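Side-chain contacts in conserved uncharacterized protein (predicted phosphoesterase COG0622) (Streptococcus pneumoniae, PDB 3CK2), which is of unknown function but binds two manganese ions and, as a member of the calcineurin-like phosphoesterase superfamily, probably hydrolyses phosphoester bonds: residues Asp27-Lys32 against Arg162-Tyr167; Lys96-Ala101 against Trp120-Ile125; Ala146-Glu149 against Tyr154-Val157. All coordinates share one frame; numbering follows the deposited sequence.

Following the chain from the N terminus, helix 19-29 supplies Asp-27-Lys-32, the first half of contact 1, whose partner Arg-162-Tyr-167 comes only after strand 154-160. The long loop so closed contains both other contacts. Contact 2 closes first, tying helix 95-103 to the hairpin of strands 117-122 and 125-130 in the five-stranded sheet; contact 3 follows in series as the hairpin of strands 145-150 and 154-160. None cross. Contacts 1 and 2 lie on opposite sides of the chain's centre, their centres about 27 Å apart. Contact 3 touches both, through Val-166 on Arg-147 and Leu-121 on Phe-155, and shares the tartrate with contact 1.

Contact 1 (Asp27-Lys32 against Arg162-Tyr167); sequences DRYVGK and RDHEVY. With SRT (S,R meso-tartaric acid), chain F.
A trans first torsion (chi1 -172°) and a chain extended to NE carry Arg-28 from the last turn of its helix to the imidazole of His-164. The His-164 ring is set with CG beside its own backbone N, and the arginine chain and the imidazole run alongside each other in opposing senses. Guanidinium and ring planes are only 3° apart and their centres 4.2 Å apart, which defines an offset parallel stack. Arg-28 CD sits over the ring centre, 3.6 Å from the centroid of His-164 and 8° off the normal, a CH-pi contact. The carbonyl O of Arg-162 stands over the opposite face, toward its rim. In the phosphoesterase fold this fastens the end of helix 19-29 to the loop between strands 154-160 and 172-175, at the surface. Tyr-29 approaches the imidazole obliquely, its OH 4.0 Å from His-164 CB, and accepts a weak hydrogen bond from NE of Arg-28. Its stronger partner is Tyr-145 OH, which also bonds His-164 ND1, while His-164 NE2 bonds Glu-24; both imidazole nitrogens are thus engaged and the ring's rotation is fixed. Val-166 lines the tartrate pocket, CG1 standing 3.7 Å from O2 of the ligand.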
loop_
_atom_site.group_PDB
_atom_site.type_symbol
_atom_site.label_atom_id
_atom_site.label_comp_id
_atom_site.label_asym_id
_atom_site.label_seq_id
_atom_site.Cartn_x
_atom_site.Cartn_y
_atom_site.Cartn_z
ATOM N N ASP A 27 -8.251 -6.467 11.788
ATOM C CA ASP A 27 -9.023 -6.301 12.994
ATOM C C ASP A 27 -8.899 -4.902 13.599
ATOM O O ASP A 27 -9.861 -4.345 14.113
ATOM C CB ASP A 27 -8.576 -7.338 14.049
ATOM C CG ASP A 27 -9.113 -8.746 13.777
ATOM O OD1 ASP A 27 -9.878 -8.927 12.803
ATOM O OD2 ASP A 27 -8.778 -9.666 14.555
ATOM N N ARG A 28 -7.705 -4.353 13.568
ATOM C CA ARG A 28 -7.471 -3.051 14.178
ATOM C C ARG A 28 -8.178 -1.932 13.419
ATOM O O ARG A 28 -8.713 -0.981 14.014
ATOM C CB ARG A 28 -5.970 -2.781 14.202
ATOM C CG ARG A 28 -5.589 -1.556 14.972
ATOM C CD ARG A 28 -4.100 -1.391 14.976
ATOM N NE ARG A 28 -3.748 -0.141 15.630
ATOM C CZ ARG A 28 -3.706 0.024 16.953
ATOM N NH1 ARG A 28 -3.949 -0.996 17.786
ATOM N NH2 ARG A 28 -3.398 1.214 17.443
ATOM N N TYR A 29 -8.207 -2.067 12.100
ATOM C CA TYR A 29 -8.531 -0.948 11.239
ATOM C C TYR A 29 -9.823 -1.092 10.420
ATOM O O TYR A 29 -10.441 -0.066 10.062
ATOM C CB TYR A 29 -7.351 -0.682 10.301
ATOM C CG TYR A 29 -6.109 -0.162 10.989
ATOM C CD1 TYR A 29 -6.062 1.135 11.531
ATOM C CD2 TYR A 29 -4.946 -0.952 11.045
ATOM C CE1 TYR A 29 -4.874 1.608 12.146
ATOM C CE2 TYR A 29 -3.768 -0.497 11.615
ATOM C CZ TYR A 29 -3.721 0.781 12.172
ATOM O OH TYR A 29 -2.550 1.190 12.768
ATOM N N VAL A 30 -10.233 -2.323 10.083
ATOM C CA VAL A 30 -11.417 -2.462 9.195
ATOM C C VAL A 30 -12.640 -1.853 9.883
ATOM O O VAL A 30 -12.904 -2.113 11.068
ATOM C CB VAL A 30 -11.692 -3.896 8.698
ATOM C CG1 VAL A 30 -13.091 -3.980 7.995
ATOM C CG2 VAL A 30 -10.545 -4.358 7.781
ATOM N N GLY A 31 -13.327 -0.977 9.151
ATOM C CA GLY A 31 -14.487 -0.265 9.691
ATOM C C GLY A 31 -14.141 1.000 10.456
ATOM O O GLY A 31 -15.036 1.748 10.816
ATOM N N LYS A 32 -12.849 1.244 10.698
ATOM C CA LYS A 32 -12.410 2.460 11.398
ATOM C C LYS A 32 -11.601 3.423 10.526
ATOM O O LYS A 32 -11.314 4.517 10.953
ATOM C CB LYS A 32 -11.605 2.103 12.659
ATOM C CG LYS A 32 -12.396 1.281 13.675
ATOM C CD LYS A 32 -11.558 0.977 14.931
ATOM C CE LYS A 32 -12.422 0.516 16.118
ATOM N NZ LYS A 32 -11.732 0.618 17.453
ATOM N N ARG A 162 5.004 -2.834 13.653
ATOM C CA ARG A 162 4.100 -3.943 13.970
ATOM C C ARG A 162 3.401 -3.795 15.315
ATOM O O ARG A 162 2.469 -4.580 15.625
ATOM C CB ARG A 162 4.870 -5.276 13.883
ATOM C CG ARG A 162 5.082 -5.674 12.419
ATOM C CD ARG A 162 5.992 -6.893 12.234
ATOM N NE ARG A 162 5.429 -8.097 12.822
ATOM C CZ ARG A 162 5.036 -9.169 12.163
ATOM N NH1 ARG A 162 5.195 -9.250 10.871
ATOM N NH2 ARG A 162 4.534 -10.201 12.822
ATOM N N ASP A 163 3.829 -2.804 16.104
ATOM C CA ASP A 163 3.110 -2.399 17.306
ATOM C C ASP A 163 2.262 -1.156 17.083
ATOM O O ASP A 163 1.674 -0.637 18.023
ATOM C CB ASP A 163 4.097 -2.183 18.483
ATOM C CG ASP A 163 4.720 -3.483 18.973
ATOM O OD1 ASP A 163 4.284 -4.598 18.548
ATOM O OD2 ASP A 163 5.646 -3.390 19.782
ATOM N N HIS A 164 2.203 -0.695 15.828
ATOM C CA HIS A 164 1.263 0.333 15.380
ATOM C C HIS A 164 1.668 1.713 15.882
ATOM O O HIS A 164 0.824 2.576 16.162
ATOM C CB HIS A 164 -0.169 -0.020 15.811
ATOM C CG HIS A 164 -0.522 -1.460 15.607
ATOM N ND1 HIS A 164 -0.597 -2.033 14.361
ATOM C CD2 HIS A 164 -0.775 -2.457 16.498
ATOM C CE1 HIS A 164 -0.898 -3.314 14.489
ATOM N NE2 HIS A 164 -1.011 -3.596 15.777
ATOM N N GLU A 165 2.981 1.920 15.981
ATOM C CA GLU A 165 3.540 3.200 16.430
ATOM C C GLU A 165 4.202 3.821 15.233
ATOM O O GLU A 165 4.767 3.097 14.421
ATOM C CB GLU A 165 4.618 2.989 17.481
ATOM C CG GLU A 165 4.247 2.085 18.619
ATOM C CD GLU A 165 3.542 2.770 19.747
ATOM O OE1 GLU A 165 3.588 4.025 19.854
ATOM O OE2 GLU A 165 2.970 2.026 20.577
ATOM N N VAL A 166 4.197 5.150 15.145
ATOM C CA VAL A 166 4.904 5.838 14.072
ATOM C C VAL A 166 6.400 5.562 14.244
ATOM O O VAL A 166 6.945 5.633 15.348
ATOM C CB VAL A 166 4.579 7.332 14.044
ATOM C CG1 VAL A 166 5.311 8.059 12.957
ATOM C CG2 VAL A 166 3.071 7.563 13.878
ATOM N N TYR A 167 7.039 5.163 13.164
ATOM C CA TYR A 167 8.474 5.051 13.156
ATOM C C TYR A 167 9.083 6.379 12.666
ATOM O O TYR A 167 8.790 6.849 11.567
ATOM C CB TYR A 167 8.893 3.900 12.255
ATOM C CG TYR A 167 10.291 3.438 12.504
ATOM C CD1 TYR A 167 10.603 2.764 13.664
ATOM C CD2 TYR A 167 11.295 3.679 11.585
ATOM C CE1 TYR A 167 11.870 2.306 13.919
ATOM C CE2 TYR A 167 12.592 3.203 11.811
ATOM C CZ TYR A 167 12.856 2.500 12.988
ATOM O OH TYR A 167 14.098 2.068 13.287
HETATM O O1 SRT F . 4.107 14.017 11.676
HETATM O O11 SRT F . 6.106 13.730 12.569
HETATM C C1 SRT F . 4.902 13.398 12.425
HETATM C C2 SRT F . 4.389 12.186 13.160
HETATM O O2 SRT F . 3.783 11.331 12.193
HETATM C C3 SRT F . 3.317 12.483 14.228
HETATM O O3 SRT F . 3.361 13.861 14.630
HETATM C C4 SRT F . 3.434 11.567 15.434
HETATM O O4 SRT F . 2.547 11.629 16.319
HETATM O O41 SRT F . 4.375 10.744 15.531
#

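Contact 2 (Lys96-Ala101 against Trp120-Ile125); sequences KLDYWA and WLEGKI
The two carboxylates of Asp-98 and Glu-122 are turned 67° apart and their side chains run roughly perpendicular, so neither plane lies flat on the other. What touches is an oxygen against a methylene: Asp-98 OD1 comes 3.9 Å from Glu-122 CG. No hydrogen bond joins the pair, and the acid ends keep their distance, Asp-98 OD2 and Glu-122 OE2 being 5.1 Å apart; two like charges so placed would probably raise the proton affinity of one or both. OD1 of Asp-98 is buried here without a hydrogen-bond partner in the model. The indole of Trp-100 has Leu-97 CD1 at its edge and in plane. It points to another side of the helix, where Phe-88 meets the ring and Arg-70 makes a cation-pi contact.

About one turn further along the helix the contact becomes apolar. Ile-125 has CG1 beside its backbone N (chi1 -47°) and an extended chi2 of 173°, which carries the terminal CD1 outward to the helix. There it lies 3.9 Å from Ala-101 CB and 3.6 Å from the carbonyl O of Ala-101, touching both side chain and backbone. The strand side is held in shape by a type II' turn from Glu-122 to Ile-125, with Gly-123 at positive phi. Reciprocal backbone hydrogen bonds close this turn, Glu-122 N to Ile-125 O at 2.9 Å and Ile-125 N to Glu-122 O at 3.1 Å.

Phe-127 of strand 125-130 touches Leu-97, Asp-98, Ala-101 and Glu-122, bridging the two segments. Ala-101 and Trp-100 also reach Ile-81 of strand 78-83, so helix 95-103 packs on the five-stranded sheet, touching its strands 78-83 and 125-130 near the hairpin that 125-130 forms with 117-122.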
loop_
_atom_site.group_PDB
_atom_site.type_symbol
_atom_site.label_atom_id
_atom_site.label_comp_id
_atom_site.label_asym_id
_atom_site.label_seq_id
_atom_site.Cartn_x
_atom_site.Cartn_y
_atom_site.Cartn_z
ATOM N N LYS A 96 7.303 2.624 -16.387
ATOM C CA LYS A 96 6.098 1.884 -16.725
ATOM C C LYS A 96 5.008 2.095 -15.659
ATOM O O LYS A 96 3.865 2.341 -15.985
ATOM C CB LYS A 96 6.413 0.390 -16.918
ATOM C CG LYS A 96 7.203 0.068 -18.189
ATOM C CD LYS A 96 7.396 -1.418 -18.354
ATOM C CE LYS A 96 8.542 -1.764 -19.314
ATOM N NZ LYS A 96 9.835 -2.203 -18.621
ATOM N N LEU A 97 5.368 2.007 -14.388
ATOM C CA LEU A 97 4.399 2.285 -13.318
ATOM C C LEU A 97 3.819 3.720 -13.398
ATOM O O LEU A 97 2.617 3.919 -13.268
ATOM C CB LEU A 97 5.033 2.064 -11.954
ATOM C CG LEU A 97 4.090 2.070 -10.745
ATOM C CD1 LEU A 97 3.139 0.843 -10.807
ATOM C CD2 LEU A 97 4.885 2.127 -9.452
ATOM N N ASP A 98 4.678 4.702 -13.635
ATOM C CA ASP A 98 4.255 6.092 -13.758
ATOM C C ASP A 98 3.413 6.321 -15.030
ATOM O O ASP A 98 2.488 7.117 -15.017
ATOM C CB ASP A 98 5.491 7.001 -13.750
ATOM C CG ASP A 98 5.149 8.474 -13.707
ATOM O OD1 ASP A 98 4.559 8.962 -12.730
ATOM O OD2 ASP A 98 5.502 9.176 -14.650
ATOM N N TYR A 99 3.720 5.649 -16.132
ATOM C CA TYR A 99 2.889 5.796 -17.326
ATOM C C TYR A 99 1.434 5.354 -17.054
ATOM O O TYR A 99 0.476 6.030 -17.432
ATOM C CB TYR A 99 3.493 5.002 -18.476
ATOM C CG TYR A 99 2.729 5.112 -19.789
ATOM C CD1 TYR A 99 2.871 6.224 -20.612
ATOM C CD2 TYR A 99 1.880 4.085 -20.207
ATOM C CE1 TYR A 99 2.174 6.320 -21.824
ATOM C CE2 TYR A 99 1.187 4.171 -21.395
ATOM C CZ TYR A 99 1.337 5.285 -22.201
ATOM O OH TYR A 99 0.644 5.337 -23.372
ATOM N N TRP A 100 1.302 4.224 -16.358
ATOM C CA TRP A 100 0.011 3.644 -16.001
ATOM C C TRP A 100 -0.725 4.577 -15.079
ATOM O O TRP A 100 -1.904 4.788 -15.262
ATOM C CB TRP A 100 0.201 2.263 -15.336
ATOM C CG TRP A 100 -1.056 1.651 -14.777
ATOM C CD1 TRP A 100 -2.243 1.501 -15.435
ATOM C CD2 TRP A 100 -1.255 1.087 -13.466
ATOM N NE1 TRP A 100 -3.171 0.897 -14.619
ATOM C CE2 TRP A 100 -2.593 0.629 -13.406
ATOM C CE3 TRP A 100 -0.445 0.940 -12.334
ATOM C CZ2 TRP A 100 -3.134 0.022 -12.262
ATOM C CZ3 TRP A 100 -0.986 0.337 -11.200
ATOM C CH2 TRP A 100 -2.313 -0.122 -11.178
ATOM N N ALA A 101 -0.027 5.132 -14.085
ATOM C CA ALA A 101 -0.635 6.026 -13.098
ATOM C C ALA A 101 -1.154 7.308 -13.744
ATOM O O ALA A 101 -2.148 7.897 -13.296
ATOM C CB ALA A 101 0.367 6.358 -11.961
ATOM N N TRP A 120 6.767 9.266 -2.485
ATOM C CA TRP A 120 7.107 10.445 -3.264
ATOM C C TRP A 120 5.972 10.924 -4.121
ATOM O O TRP A 120 5.077 10.171 -4.455
ATOM C CB TRP A 120 8.365 10.262 -4.123
ATOM C CG TRP A 120 8.498 9.033 -4.938
ATOM C CD1 TRP A 120 7.890 8.756 -6.134
ATOM C CD2 TRP A 120 9.386 7.934 -4.668
ATOM N NE1 TRP A 120 8.328 7.527 -6.615
ATOM C CE2 TRP A 120 9.242 7.004 -5.732
ATOM C CE3 TRP A 120 10.303 7.653 -3.632
ATOM C CZ2 TRP A 120 9.983 5.803 -5.790
ATOM C CZ3 TRP A 120 11.040 6.458 -3.680
ATOM C CH2 TRP A 120 10.870 5.543 -4.754
ATOM N N LEU A 121 6.027 12.204 -4.446
ATOM C CA LEU A 121 5.045 12.855 -5.306
ATOM C C LEU A 121 5.730 13.082 -6.670
ATOM O O LEU A 121 6.790 13.728 -6.756
ATOM C CB LEU A 121 4.597 14.178 -4.662
ATOM C CG LEU A 121 3.254 14.783 -5.034
ATOM C CD1 LEU A 121 2.113 13.950 -4.486
ATOM C CD2 LEU A 121 3.153 16.219 -4.544
ATOM N N GLU A 122 5.170 12.492 -7.718
ATOM C CA GLU A 122 5.646 12.717 -9.072
ATOM C C GLU A 122 4.414 13.002 -9.953
ATOM O O GLU A 122 3.443 12.212 -9.971
ATOM C CB GLU A 122 6.441 11.495 -9.545
ATOM C CG GLU A 122 6.947 11.546 -10.996
ATOM C CD GLU A 122 8.104 12.517 -11.240
ATOM O OE1 GLU A 122 8.744 12.959 -10.262
ATOM O OE2 GLU A 122 8.375 12.823 -12.425
ATOM N N GLY A 123 4.449 14.119 -10.688
ATOM C CA GLY A 123 3.218 14.698 -11.237
ATOM C C GLY A 123 2.439 15.124 -10.004
ATOM O O GLY A 123 3.036 15.512 -8.982
ATOM N N LYS A 124 1.118 15.014 -10.022
ATOM C CA LYS A 124 0.381 15.268 -8.759
ATOM C C LYS A 124 0.116 13.940 -8.040
ATOM O O LYS A 124 -0.782 13.857 -7.204
ATOM C CB LYS A 124 -0.931 16.006 -9.014
ATOM C CG LYS A 124 -0.773 17.329 -9.746
ATOM C CD LYS A 124 -1.975 17.607 -10.626
ATOM C CE LYS A 124 -1.973 16.687 -11.857
ATOM N NZ LYS A 124 -3.230 16.879 -12.630
ATOM N N ILE A 125 0.894 12.905 -8.365
ATOM C CA ILE A 125 0.598 11.552 -7.916
ATOM C C ILE A 125 1.529 11.110 -6.792
ATOM O O ILE A 125 2.761 11.108 -6.938
ATOM C CB ILE A 125 0.665 10.520 -9.091
ATOM C CG1 ILE A 125 -0.110 11.043 -10.317
ATOM C CG2 ILE A 125 0.121 9.153 -8.618
ATOM C CD1 ILE A 125 0.007 10.210 -11.590
#

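Contact 3 (Ala146-Glu149 against Tyr154-Val157); sequences ARVE and YFKV. With SRT (S,R meso-tartaric acid), chain F.
Glu-149 and Lys-156 form the hydrogen-bonded pair of two antiparallel strands, and both of their backbone bonds are short and nearly straight. Glu-149 N donates to Lys-156 O at 2.8 Å (165°), and Lys-156 N returns the bond to Glu-149 O at 2.9 Å. Val-148 and Val-157 make the adjoining non-hydrogen-bonded pair, on the tightly packed face. There Val-148 CG2 meets Val-157 CG2 at 4.2 Å, and Val-148 CG1 obliquely approaches the Phe-155 ring; Leu-128 of strand 125-130 touches both valines. Between the strands, Val-148 CA comes 3.2 Å from Lys-156 O, a CA-H...O contact.

The Glu-149 and Lys-156 face is looser and partly exposed. Their CB atoms lie 4.2 Å apart, but the charged ends part: Lys-156 bends at chi2 (58°) and chi4 (-48°), while Glu-149 runs extended beyond CG. A water spans the gap, donating to Glu-149 OE1 at 2.7 Å and accepting from Lys-156 NZ at 3.0 Å. The ammonium also donates to the tartrate, to O1 at 2.7 Å and weakly to O2, and makes a long, weak ion pair with Asp-158. That acid forms a salt bridge with Arg-147 NH2.

This is a beta hairpin within the six-stranded mixed sheet, flanked by strands 7-12 and 172-175; its valine face packs on the second sheet, as in the two-sheet sandwich of calcineurin-like phosphoesterases, while the other bears the tartrate pocket.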
loop_
_atom_site.group_PDB
_atom_site.type_symbol
_atom_site.label_atom_id
_atom_site.label_comp_id
_atom_site.label_asym_id
_atom_site.label_seq_id
_atom_site.Cartn_x
_atom_site.Cartn_y
_atom_site.Cartn_z
ATOM N N ALA A 146 2.074 1.336 6.320
ATOM C CA ALA A 146 1.868 2.780 6.113
ATOM C C ALA A 146 0.417 3.208 6.369
ATOM O O ALA A 146 -0.544 2.473 6.115
ATOM C CB ALA A 146 2.345 3.217 4.668
ATOM N N ARG A 147 0.305 4.404 6.918
ATOM C CA ARG A 147 -0.942 5.162 7.030
ATOM C C ARG A 147 -0.864 6.422 6.159
ATOM O O ARG A 147 0.099 7.194 6.265
ATOM C CB ARG A 147 -1.183 5.569 8.476
ATOM C CG ARG A 147 -2.475 6.326 8.650
ATOM C CD ARG A 147 -2.710 6.716 10.091
ATOM N NE ARG A 147 -1.636 7.587 10.564
ATOM C CZ ARG A 147 -1.278 7.739 11.845
ATOM N NH1 ARG A 147 -1.892 7.082 12.815
ATOM N NH2 ARG A 147 -0.283 8.542 12.159
ATOM N N VAL A 148 -1.856 6.623 5.300
ATOM C CA VAL A 148 -1.976 7.866 4.537
ATOM C C VAL A 148 -3.242 8.638 4.972
ATOM O O VAL A 148 -4.336 8.072 5.006
ATOM C CB VAL A 148 -2.001 7.637 2.982
ATOM C CG1 VAL A 148 -1.939 9.002 2.234
ATOM C CG2 VAL A 148 -0.867 6.681 2.530
ATOM N N GLU A 149 -3.069 9.921 5.301
ATOM C CA GLU A 149 -4.210 10.819 5.539
ATOM C C GLU A 149 -4.392 11.768 4.355
ATOM O O GLU A 149 -3.437 12.347 3.835
ATOM C CB GLU A 149 -4.053 11.515 6.875
ATOM C CG GLU A 149 -3.878 10.436 7.939
ATOM C CD GLU A 149 -3.950 10.933 9.351
ATOM O OE1 GLU A 149 -3.044 11.712 9.731
ATOM O OE2 GLU A 149 -4.912 10.524 10.071
ATOM N N TYR A 154 -3.450 18.201 1.381
ATOM C CA TYR A 154 -2.338 17.358 1.759
ATOM C C TYR A 154 -2.560 15.878 1.642
ATOM O O TYR A 154 -3.603 15.388 1.930
ATOM C CB TYR A 154 -1.992 17.620 3.224
ATOM C CG TYR A 154 -1.602 19.027 3.506
ATOM C CD1 TYR A 154 -0.441 19.545 3.008
ATOM C CD2 TYR A 154 -2.413 19.850 4.246
ATOM C CE1 TYR A 154 -0.096 20.820 3.244
ATOM C CE2 TYR A 154 -2.074 21.132 4.486
ATOM C CZ TYR A 154 -0.917 21.612 3.979
ATOM O OH TYR A 154 -0.576 22.892 4.199
ATOM N N PHE A 155 -1.516 15.176 1.273
ATOM C CA PHE A 155 -1.303 13.779 1.659
ATOM C C PHE A 155 -0.318 13.773 2.839
ATOM O O PHE A 155 0.755 14.377 2.767
ATOM C CB PHE A 155 -0.628 12.957 0.560
ATOM C CG PHE A 155 -1.389 12.869 -0.714
ATOM C CD1 PHE A 155 -2.640 12.267 -0.755
ATOM C CD2 PHE A 155 -0.825 13.329 -1.903
ATOM C CE1 PHE A 155 -3.324 12.144 -1.949
ATOM C CE2 PHE A 155 -1.523 13.221 -3.110
ATOM C CZ PHE A 155 -2.762 12.622 -3.134
ATOM N N LYS A 156 -0.673 13.070 3.913
ATOM C CA LYS A 156 0.236 12.893 5.043
ATOM C C LYS A 156 0.547 11.404 5.127
ATOM O O LYS A 156 -0.365 10.602 5.224
ATOM C CB LYS A 156 -0.391 13.420 6.352
ATOM C CG LYS A 156 0.450 13.127 7.625
ATOM C CD LYS A 156 1.888 13.727 7.541
ATOM C CE LYS A 156 2.801 13.215 8.645
ATOM N NZ LYS A 156 2.098 13.314 9.950
ATOM N N VAL A 157 1.828 11.039 5.039
ATOM C CA VAL A 157 2.257 9.632 5.153
ATOM C C VAL A 157 3.088 9.368 6.416
ATOM O O VAL A 157 4.077 10.045 6.685
ATOM C CB VAL A 157 3.074 9.196 3.916
ATOM C CG1 VAL A 157 3.529 7.727 4.056
ATOM C CG2 VAL A 157 2.276 9.500 2.593
HETATM O O1 SRT F . 4.107 14.017 11.676
HETATM O O11 SRT F . 6.106 13.730 12.569
HETATM C C1 SRT F . 4.902 13.398 12.425
HETATM C C2 SRT F . 4.389 12.186 13.160
HETATM O O2 SRT F . 3.783 11.331 12.193
HETATM C C3 SRT F . 3.317 12.483 14.228
HETATM O O3 SRT F . 3.361 13.861 14.630
HETATM C C4 SRT F . 3.434 11.567 15.434
HETATM O O4 SRT F . 2.547 11.629 16.319
HETATM O O41 SRT F . 4.375 10.744 15.531
HETATM O O HOH W 1 -0.543 12.142 10.715
#